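Local coordinates for protein fructosyl amine: oxygen oxidoreductase (Aspergillus fumigatus, PDB 3DJD) that oxidises fructosyl amines at the expense of molecular oxygen, using a covalently attached FAD, and belongs to the family of monomeric sarcosine oxidase, at residues N342-I347 with S363-K368; P233-L238 with I334-D339. All coordinates share one frame; numbering follows the deposited sequence.

Contact 1: residues N342-I347 with S363-K368. With FAD (flavin-adenine dinucleotide), chain C.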
loop_
_atom_site.group_PDB
_atom_site.type_symbol
_atom_site.label_atom_id
_atom_site.label_comp_id
_atom_site.label_asym_id
_atom_site.label_seq_id
_atom_site.Cartn_x
_atom_site.Cartn_y
_atom_site.Cartn_z
ATOM N N ASN A 342 4.566 -4.974 14.887
ATOM C CA ASN A 342 5.502 -5.924 14.275
ATOM C C ASN A 342 5.311 -6.041 12.750
ATOM O O ASN A 342 5.859 -6.951 12.101
ATOM C CB ASN A 342 5.346 -7.304 14.927
ATOM C CG ASN A 342 3.927 -7.854 14.828
ATOM O OD1 ASN A 342 2.996 -7.221 14.264
ATOM N ND2 ASN A 342 3.740 -9.047 15.408
ATOM N N ARG A 343 4.503 -5.134 12.197
ATOM C CA ARG A 343 4.182 -5.119 10.754
ATOM C C ARG A 343 3.529 -6.406 10.243
ATOM O O ARG A 343 3.574 -6.706 9.040
ATOM C CB ARG A 343 5.398 -4.718 9.915
ATOM C CG ARG A 343 5.748 -3.228 10.100
ATOM C CD ARG A 343 6.870 -2.799 9.177
ATOM N NE ARG A 343 6.474 -2.797 7.769
ATOM C CZ ARG A 343 7.340 -2.710 6.765
ATOM N NH1 ARG A 343 8.644 -2.610 7.036
ATOM N NH2 ARG A 343 6.914 -2.711 5.499
ATOM N N GLU A 344 2.885 -7.131 11.161
ATOM C CA GLU A 344 1.996 -8.228 10.778
ATOM C C GLU A 344 0.599 -7.656 10.557
ATOM O O GLU A 344 0.246 -6.643 11.160
ATOM C CB GLU A 344 1.958 -9.324 11.852
ATOM C CG GLU A 344 3.294 -10.045 12.134
ATOM C CD GLU A 344 3.944 -10.695 10.907
ATOM O OE1 GLU A 344 3.280 -10.852 9.866
ATOM O OE2 GLU A 344 5.148 -11.073 10.981
ATOM N N PHE A 345 -0.189 -8.298 9.692
ATOM C CA PHE A 345 -1.538 -7.813 9.373
ATOM C C PHE A 345 -2.491 -7.880 10.564
ATOM O O PHE A 345 -2.276 -8.650 11.528
ATOM C CB PHE A 345 -2.123 -8.584 8.175
ATOM C CG PHE A 345 -1.262 -8.522 6.927
ATOM C CD1 PHE A 345 -0.458 -7.409 6.670
ATOM C CD2 PHE A 345 -1.296 -9.577 5.993
ATOM C CE1 PHE A 345 0.352 -7.354 5.511
ATOM C CE2 PHE A 345 -0.492 -9.532 4.815
ATOM C CZ PHE A 345 0.316 -8.410 4.585
ATOM N N LEU A 346 -3.541 -7.067 10.506
ATOM C CA LEU A 346 -4.579 -7.124 11.529
ATOM C C LEU A 346 -5.891 -7.483 10.864
ATOM O O LEU A 346 -6.615 -6.627 10.319
ATOM C CB LEU A 346 -4.667 -5.821 12.316
ATOM C CG LEU A 346 -5.817 -5.702 13.325
ATOM C CD1 LEU A 346 -5.925 -6.870 14.304
ATOM C CD2 LEU A 346 -5.645 -4.361 14.068
ATOM N N ILE A 347 -6.154 -8.785 10.854
ATOM C CA ILE A 347 -7.310 -9.339 10.159
ATOM C C ILE A 347 -7.960 -10.310 11.095
ATOM O O ILE A 347 -7.397 -11.388 11.371
ATOM C CB ILE A 347 -6.906 -10.062 8.829
ATOM C CG1 ILE A 347 -6.247 -9.058 7.846
ATOM C CG2 ILE A 347 -8.125 -10.813 8.205
ATOM C CD1 ILE A 347 -5.581 -9.712 6.623
ATOM N N SER A 363 0.514 -2.335 6.921
ATOM C CA SER A 363 1.893 -2.086 7.354
ATOM C C SER A 363 2.818 -1.791 6.170
ATOM O O SER A 363 3.983 -2.223 6.151
ATOM C CB SER A 363 2.421 -3.256 8.214
ATOM O OG SER A 363 1.648 -3.430 9.405
ATOM N N GLY A 364 2.299 -1.025 5.208
ATOM C CA GLY A 364 3.106 -0.579 4.073
ATOM C C GLY A 364 3.496 -1.654 3.087
ATOM O O GLY A 364 4.327 -1.418 2.203
ATOM N N ARG A 365 2.884 -2.832 3.206
ATOM C CA ARG A 365 3.237 -3.940 2.325
ATOM C C ARG A 365 2.028 -4.677 1.740
ATOM O O ARG A 365 2.176 -5.789 1.239
ATOM C CB ARG A 365 4.238 -4.911 3.003
ATOM C CG ARG A 365 3.705 -5.580 4.219
ATOM C CD ARG A 365 4.834 -6.177 5.064
ATOM N NE ARG A 365 4.291 -6.935 6.187
ATOM C CZ ARG A 365 3.854 -8.193 6.095
ATOM N NH1 ARG A 365 3.886 -8.837 4.931
ATOM N NH2 ARG A 365 3.367 -8.810 7.160
ATOM N N GLY A 366 0.855 -4.029 1.722
ATOM C CA GLY A 366 -0.370 -4.755 1.419
ATOM C C GLY A 366 -0.807 -4.769 -0.030
ATOM O O GLY A 366 -1.780 -5.454 -0.367
ATOM N N PHE A 367 -0.132 -4.022 -0.900
ATOM C CA PHE A 367 -0.713 -3.961 -2.253
ATOM C C PHE A 367 -0.619 -5.283 -3.022
ATOM O O PHE A 367 -1.589 -5.710 -3.701
ATOM C CB PHE A 367 -0.228 -2.823 -3.148
ATOM C CG PHE A 367 -1.025 -2.773 -4.413
ATOM C CD1 PHE A 367 -2.267 -2.135 -4.420
ATOM C CD2 PHE A 367 -0.643 -3.541 -5.523
ATOM C CE1 PHE A 367 -3.086 -2.165 -5.564
ATOM C CE2 PHE A 367 -1.449 -3.569 -6.674
ATOM C CZ PHE A 367 -2.663 -2.865 -6.692
ATOM N N LYS A 368 0.508 -5.964 -2.862
ATOM C CA LYS A 368 0.712 -7.202 -3.581
ATOM C C LYS A 368 -0.355 -8.263 -3.243
ATOM O O LYS A 368 -0.531 -9.213 -3.992
ATOM C CB LYS A 368 2.135 -7.707 -3.356
ATOM C CG LYS A 368 2.321 -8.658 -2.249
ATOM C CD LYS A 368 3.633 -9.444 -2.475
ATOM C CE LYS A 368 4.073 -10.174 -1.216
ATOM N NZ LYS A 368 5.496 -10.652 -1.300
HETATM P PA FAD C . -6.074 1.907 1.104
HETATM O O1A FAD C . -5.916 1.249 -0.210
HETATM O O2A FAD C . -5.377 3.180 1.354
HETATM O O5B FAD C . -7.654 2.169 1.192
HETATM C C5B FAD C . -8.262 2.779 2.304
HETATM C C4B FAD C . -9.574 3.351 1.800
HETATM O O4B FAD C . -10.226 3.859 2.996
HETATM C C3B FAD C . -9.343 4.556 0.884
HETATM O O3B FAD C . -9.917 4.293 -0.381
HETATM C C2B FAD C . -10.069 5.705 1.620
HETATM O O2B FAD C . -10.783 6.596 0.714
HETATM C C1B FAD C . -11.019 4.916 2.563
HETATM N N9A FAD C . -11.577 5.830 3.594
HETATM C C8A FAD C . -10.937 6.824 4.253
HETATM N N7A FAD C . -11.814 7.432 5.078
HETATM C C5A FAD C . -13.011 6.841 4.905
HETATM C C6A FAD C . -14.282 7.037 5.455
HETATM N N6A FAD C . -14.499 8.051 6.317
HETATM N N1A FAD C . -15.292 6.226 5.059
HETATM C C2A FAD C . -15.096 5.237 4.173
HETATM N N3A FAD C . -13.896 5.012 3.645
HETATM C C4A FAD C . -12.853 5.810 3.986
HETATM N N1 FAD C . 2.679 -2.513 -1.169
HETATM C C2 FAD C . 3.185 -3.525 -1.985
HETATM O O2 FAD C . 2.707 -4.656 -1.928
HETATM N N3 FAD C . 4.256 -3.236 -2.849
HETATM C C4 FAD C . 4.839 -1.958 -2.886
HETATM O O4 FAD C . 5.772 -1.716 -3.663
HETATM C C4X FAD C . 4.316 -0.949 -2.075
HETATM N N5 FAD C . 4.885 0.332 -2.105
HETATM C C5X FAD C . 4.215 1.390 -1.457
HETATM C C6 FAD C . 4.633 2.695 -1.672
HETATM C C7 FAD C . 3.945 3.740 -1.062
HETATM C C7M FAD C . 4.410 5.183 -1.295
HETATM C C8 FAD C . 2.867 3.454 -0.223
HETATM C C8M FAD C . 2.059 4.547 0.484
HETATM C C9 FAD C . 2.425 2.160 -0.026
HETATM C C9A FAD C . 3.107 1.111 -0.635
HETATM N N10 FAD C . 2.696 -0.217 -0.431
HETATM C C10 FAD C . 3.240 -1.228 -1.219
HETATM C "C1'" FAD C . 1.708 -0.575 0.597
HETATM C "C2'" FAD C . 0.288 -0.673 0.011
HETATM O "O2'" FAD C . 0.072 0.409 -0.888
HETATM C "C3'" FAD C . -0.747 -0.555 1.137
HETATM O "O3'" FAD C . -0.336 -1.355 2.246
HETATM C "C4'" FAD C . -2.146 -1.009 0.692
HETATM O "O4'" FAD C . -2.493 -0.407 -0.518
HETATM C "C5'" FAD C . -3.135 -0.519 1.753
HETATM O "O5'" FAD C . -4.428 -1.015 1.463
HETATM P P FAD C . -5.664 -0.669 2.418
HETATM O O1P FAD C . -5.376 -1.001 3.833
HETATM O O2P FAD C . -6.851 -1.193 1.725
HETATM O O3P FAD C . -5.707 0.986 2.352
HETATM O O HOH W 1 6.889 -2.141 2.531
#
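Two arginines from opposite segments each grip a backbone carbonyl of the facing segment, and in this exchange the contact is tightest. Arg365 presents NE and NH2 side-on to Arg343 O, which lies almost exactly in the guanidinium plane, 2.8 Å from NH2. Arg343 returns the grip with NE and NH2 on Ser363 O, each at 3.0 Å; the bend in its chain at chi3 (68°) turns the NE/NH2 edge of the guanidinium onto that carbonyl. The Arg365 guanidinium also lies nearly flat on the Phe345 ring, the planes 19° apart, with Phe345 CE1 over its centre. At its edge Arg365 NH2 forms a salt bridge of 3.4 Å with Glu344 OE1, and Asn70 binds both partners. Segment 363-368 is the loop that follows strand 356-360 of the FAD-binding domain, and its far end serves the cofactor: Gly366 N donates to FAD O3', Phe367 N to FAD N1, and Lys368 N to FAD O2 at 2.7 Å. Arg365 immediately precedes these three amides. Direct packing gives way to water beside Arg343 and Gly364, both partly exposed: a water takes a weak bond from Arg343 NH2 and donates to Gly364 O at 2.7 Å, while Leu409 O holds NH1.

Contact 2: residues P233-L238 with I334-D339. With FAD (flavin-adenine dinucleotide), chain C.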
loop_
_atom_site.group_PDB
_atom_site.type_symbol
_atom_site.label_atom_id
_atom_site.label_comp_id
_atom_site.label_asym_id
_atom_site.label_seq_id
_atom_site.Cartn_x
_atom_site.Cartn_y
_atom_site.Cartn_z
ATOM N N PRO A 233 -0.773 5.116 11.721
ATOM C CA PRO A 233 -0.859 5.720 10.386
ATOM C C PRO A 233 0.449 6.418 10.060
ATOM O O PRO A 233 0.932 7.233 10.849
ATOM C CB PRO A 233 -2.006 6.733 10.524
ATOM C CG PRO A 233 -2.880 6.147 11.597
ATOM C CD PRO A 233 -1.873 5.569 12.594
ATOM N N THR A 234 1.012 6.083 8.906
ATOM C CA THR A 234 2.355 6.522 8.545
ATOM C C THR A 234 2.365 6.743 7.041
ATOM O O THR A 234 1.719 5.995 6.295
ATOM C CB THR A 234 3.425 5.472 8.996
ATOM O OG1 THR A 234 3.250 5.154 10.390
ATOM C CG2 THR A 234 4.857 6.003 8.777
ATOM N N ALA A 235 3.078 7.777 6.597
ATOM C CA ALA A 235 3.058 8.182 5.200
ATOM C C ALA A 235 4.427 8.077 4.552
ATOM O O ALA A 235 5.485 8.344 5.196
ATOM C CB ALA A 235 2.531 9.631 5.052
ATOM N N TRP A 236 4.388 7.696 3.283
ATOM C CA TRP A 236 5.546 7.712 2.392
ATOM C C TRP A 236 5.304 8.654 1.197
ATOM O O TRP A 236 4.252 9.294 1.087
ATOM C CB TRP A 236 5.994 6.288 2.005
ATOM C CG TRP A 236 6.584 5.589 3.208
ATOM C CD1 TRP A 236 7.921 5.569 3.600
ATOM C CD2 TRP A 236 5.865 4.889 4.216
ATOM N NE1 TRP A 236 8.050 4.876 4.784
ATOM C CE2 TRP A 236 6.809 4.448 5.185
ATOM C CE3 TRP A 236 4.505 4.587 4.403
ATOM C CZ2 TRP A 236 6.436 3.719 6.324
ATOM C CZ3 TRP A 236 4.124 3.848 5.539
ATOM C CH2 TRP A 236 5.099 3.415 6.486
ATOM N N THR A 237 6.279 8.725 0.308
ATOM C CA THR A 237 6.370 9.803 -0.643
ATOM C C THR A 237 6.694 9.232 -2.025
ATOM O O THR A 237 7.445 8.254 -2.154
ATOM C CB THR A 237 7.493 10.805 -0.202
ATOM O OG1 THR A 237 8.620 10.070 0.279
ATOM C CG2 THR A 237 6.996 11.679 0.956
ATOM N N LEU A 238 6.114 9.826 -3.051
ATOM C CA LEU A 238 6.369 9.366 -4.409
ATOM C C LEU A 238 6.328 10.547 -5.368
ATOM O O LEU A 238 5.619 11.531 -5.118
ATOM C CB LEU A 238 5.332 8.311 -4.817
ATOM C CG LEU A 238 3.888 8.756 -5.090
ATOM C CD1 LEU A 238 3.629 9.112 -6.551
ATOM C CD2 LEU A 238 2.907 7.614 -4.651
ATOM N N ILE A 334 1.992 12.415 -1.102
ATOM C CA ILE A 334 2.142 11.523 0.040
ATOM C C ILE A 334 1.123 10.392 -0.062
ATOM O O ILE A 334 0.055 10.544 -0.661
ATOM C CB ILE A 334 2.072 12.262 1.392
ATOM C CG1 ILE A 334 0.668 12.879 1.639
ATOM C CG2 ILE A 334 3.207 13.345 1.451
ATOM C CD1 ILE A 334 0.492 13.470 3.033
ATOM N N CYS A 335 1.470 9.271 0.544
ATOM C CA CYS A 335 0.730 8.022 0.364
ATOM C C CYS A 335 0.747 7.345 1.722
ATOM O O CYS A 335 1.830 7.162 2.303
ATOM C CB CYS A 335 1.457 7.207 -0.704
ATOM S SG CYS A 335 0.965 5.460 -0.851
ATOM N N TRP A 336 -0.436 7.030 2.271
ATOM C CA TRP A 336 -0.544 6.583 3.661
ATOM C C TRP A 336 -0.868 5.117 3.812
ATOM O O TRP A 336 -1.658 4.567 3.046
ATOM C CB TRP A 336 -1.643 7.351 4.392
ATOM C CG TRP A 336 -1.354 8.772 4.672
ATOM C CD1 TRP A 336 -1.557 9.823 3.852
ATOM C CD2 TRP A 336 -0.878 9.308 5.912
ATOM N NE1 TRP A 336 -1.198 10.990 4.485
ATOM C CE2 TRP A 336 -0.787 10.701 5.756
ATOM C CE3 TRP A 336 -0.485 8.730 7.120
ATOM C CZ2 TRP A 336 -0.318 11.544 6.774
ATOM C CZ3 TRP A 336 -0.033 9.562 8.145
ATOM C CH2 TRP A 336 0.053 10.958 7.958
ATOM N N CYS A 337 -0.292 4.502 4.842
ATOM C CA CYS A 337 -0.725 3.171 5.266
ATOM C C CYS A 337 -0.718 3.194 6.793
ATOM O O CYS A 337 -0.722 4.296 7.390
ATOM C CB CYS A 337 0.145 2.069 4.644
ATOM S SG CYS A 337 -0.587 0.409 4.735
ATOM N N ALA A 338 -0.741 2.030 7.425
ATOM C CA ALA A 338 -0.709 1.981 8.886
ATOM C C ALA A 338 0.030 0.748 9.356
ATOM O O ALA A 338 -0.297 -0.374 8.965
ATOM C CB ALA A 338 -2.124 2.033 9.477
ATOM N N ASP A 339 1.009 0.961 10.242
ATOM C CA ASP A 339 1.855 -0.126 10.751
ATOM C C ASP A 339 1.364 -0.655 12.070
ATOM O O ASP A 339 1.085 0.125 12.993
ATOM C CB ASP A 339 3.285 0.368 10.996
ATOM C CG ASP A 339 4.045 0.669 9.694
ATOM O OD1 ASP A 339 3.923 -0.125 8.744
ATOM O OD2 ASP A 339 4.774 1.688 9.653
HETATM P PA FAD C . -6.074 1.907 1.104
HETATM O O1A FAD C . -5.916 1.249 -0.210
HETATM O O2A FAD C . -5.377 3.180 1.354
HETATM O O5B FAD C . -7.654 2.169 1.192
HETATM C C5B FAD C . -8.262 2.779 2.304
HETATM C C4B FAD C . -9.574 3.351 1.800
HETATM O O4B FAD C . -10.226 3.859 2.996
HETATM C C3B FAD C . -9.343 4.556 0.884
HETATM O O3B FAD C . -9.917 4.293 -0.381
HETATM C C2B FAD C . -10.069 5.705 1.620
HETATM O O2B FAD C . -10.783 6.596 0.714
HETATM C C1B FAD C . -11.019 4.916 2.563
HETATM N N9A FAD C . -11.577 5.830 3.594
HETATM C C8A FAD C . -10.937 6.824 4.253
HETATM N N7A FAD C . -11.814 7.432 5.078
HETATM C C5A FAD C . -13.011 6.841 4.905
HETATM C C6A FAD C . -14.282 7.037 5.455
HETATM N N6A FAD C . -14.499 8.051 6.317
HETATM N N1A FAD C . -15.292 6.226 5.059
HETATM C C2A FAD C . -15.096 5.237 4.173
HETATM N N3A FAD C . -13.896 5.012 3.645
HETATM C C4A FAD C . -12.853 5.810 3.986
HETATM N N1 FAD C . 2.679 -2.513 -1.169
HETATM C C2 FAD C . 3.185 -3.525 -1.985
HETATM O O2 FAD C . 2.707 -4.656 -1.928
HETATM N N3 FAD C . 4.256 -3.236 -2.849
HETATM C C4 FAD C . 4.839 -1.958 -2.886
HETATM O O4 FAD C . 5.772 -1.716 -3.663
HETATM C C4X FAD C . 4.316 -0.949 -2.075
HETATM N N5 FAD C . 4.885 0.332 -2.105
HETATM C C5X FAD C . 4.215 1.390 -1.457
HETATM C C6 FAD C . 4.633 2.695 -1.672
HETATM C C7 FAD C . 3.945 3.740 -1.062
HETATM C C7M FAD C . 4.410 5.183 -1.295
HETATM C C8 FAD C . 2.867 3.454 -0.223
HETATM C C8M FAD C . 2.059 4.547 0.484
HETATM C C9 FAD C . 2.425 2.160 -0.026
HETATM C C9A FAD C . 3.107 1.111 -0.635
HETATM N N10 FAD C . 2.696 -0.217 -0.431
HETATM C C10 FAD C . 3.240 -1.228 -1.219
HETATM C "C1'" FAD C . 1.708 -0.575 0.597
HETATM C "C2'" FAD C . 0.288 -0.673 0.011
HETATM O "O2'" FAD C . 0.072 0.409 -0.888
HETATM C "C3'" FAD C . -0.747 -0.555 1.137
HETATM O "O3'" FAD C . -0.336 -1.355 2.246
HETATM C "C4'" FAD C . -2.146 -1.009 0.692
HETATM O "O4'" FAD C . -2.493 -0.407 -0.518
HETATM C "C5'" FAD C . -3.135 -0.519 1.753
HETATM O "O5'" FAD C . -4.428 -1.015 1.463
HETATM P P FAD C . -5.664 -0.669 2.418
HETATM O O1P FAD C . -5.376 -1.001 3.833
HETATM O O2P FAD C . -6.851 -1.193 1.725
HETATM O O3P FAD C . -5.707 0.986 2.352
#
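A chi1 of -70° sets Trp336 CG beside its backbone N and sends the indole across the neighbouring strand, where Ala235 CB sits over the face of the six-membered ring, 3.5 Å from its centroid: a CH-pi contact. Pro233 O meets the same indole at its edge. On the opposite face of the sheet, Cys335 extends SG away from its backbone N (chi1 167°) to the flavin, and SG is covalently bonded to FAD C8M. The strands run antiparallel, and the pairs Thr234-Cys337 and Trp236-Cys335 are hydrogen-bonded in both directions; Trp236 N to Cys335 O measures 2.8 Å. They belong to the large mixed sheet beneath the flavin, and an 8-alpha-S-cysteinyl linkage of this kind is a hallmark of the monomeric sarcosine oxidase family. Trp236 CB packs 3.8 Å from FAD C7M, next to the linkage, while its indole stacks with His281. The edge of that indole, at CH2, meets Asp339 OD2 at 3.6 Å, with the carboxylate turned 68° from the ring; Arg232 and Arg411 form salt bridges with this oxygen and would balance its charge. Farther along, Cys337 SG approaches FAD O3' at 3.1 Å and accepts a weak bond from Ala338 N.

Overall arrangement
One cofactor spans both contacts, whose centres lie 12 Å apart, and each secures a different part of it. Contact 2 supplies the covalent attachment at the dimethylbenzene end of the flavin; contact 1 lends backbone amides to the pyrimidine end and the ribityl chain. They meet near the ribityl, where Cys337 of contact 2 and Gly366 of contact 1 both lie beside FAD O3'. A probable hydrogen bond of 2.9 Å from Ser363 N to Ala338 O joins them directly, and Gly364 N packs 3.3 Å from Cys337 SG. Strand 331-339, which carries the flavin linkage, is followed in the chain by 342-347, whose strand 346-347 edges the six-stranded sheet of the FAD-binding domain.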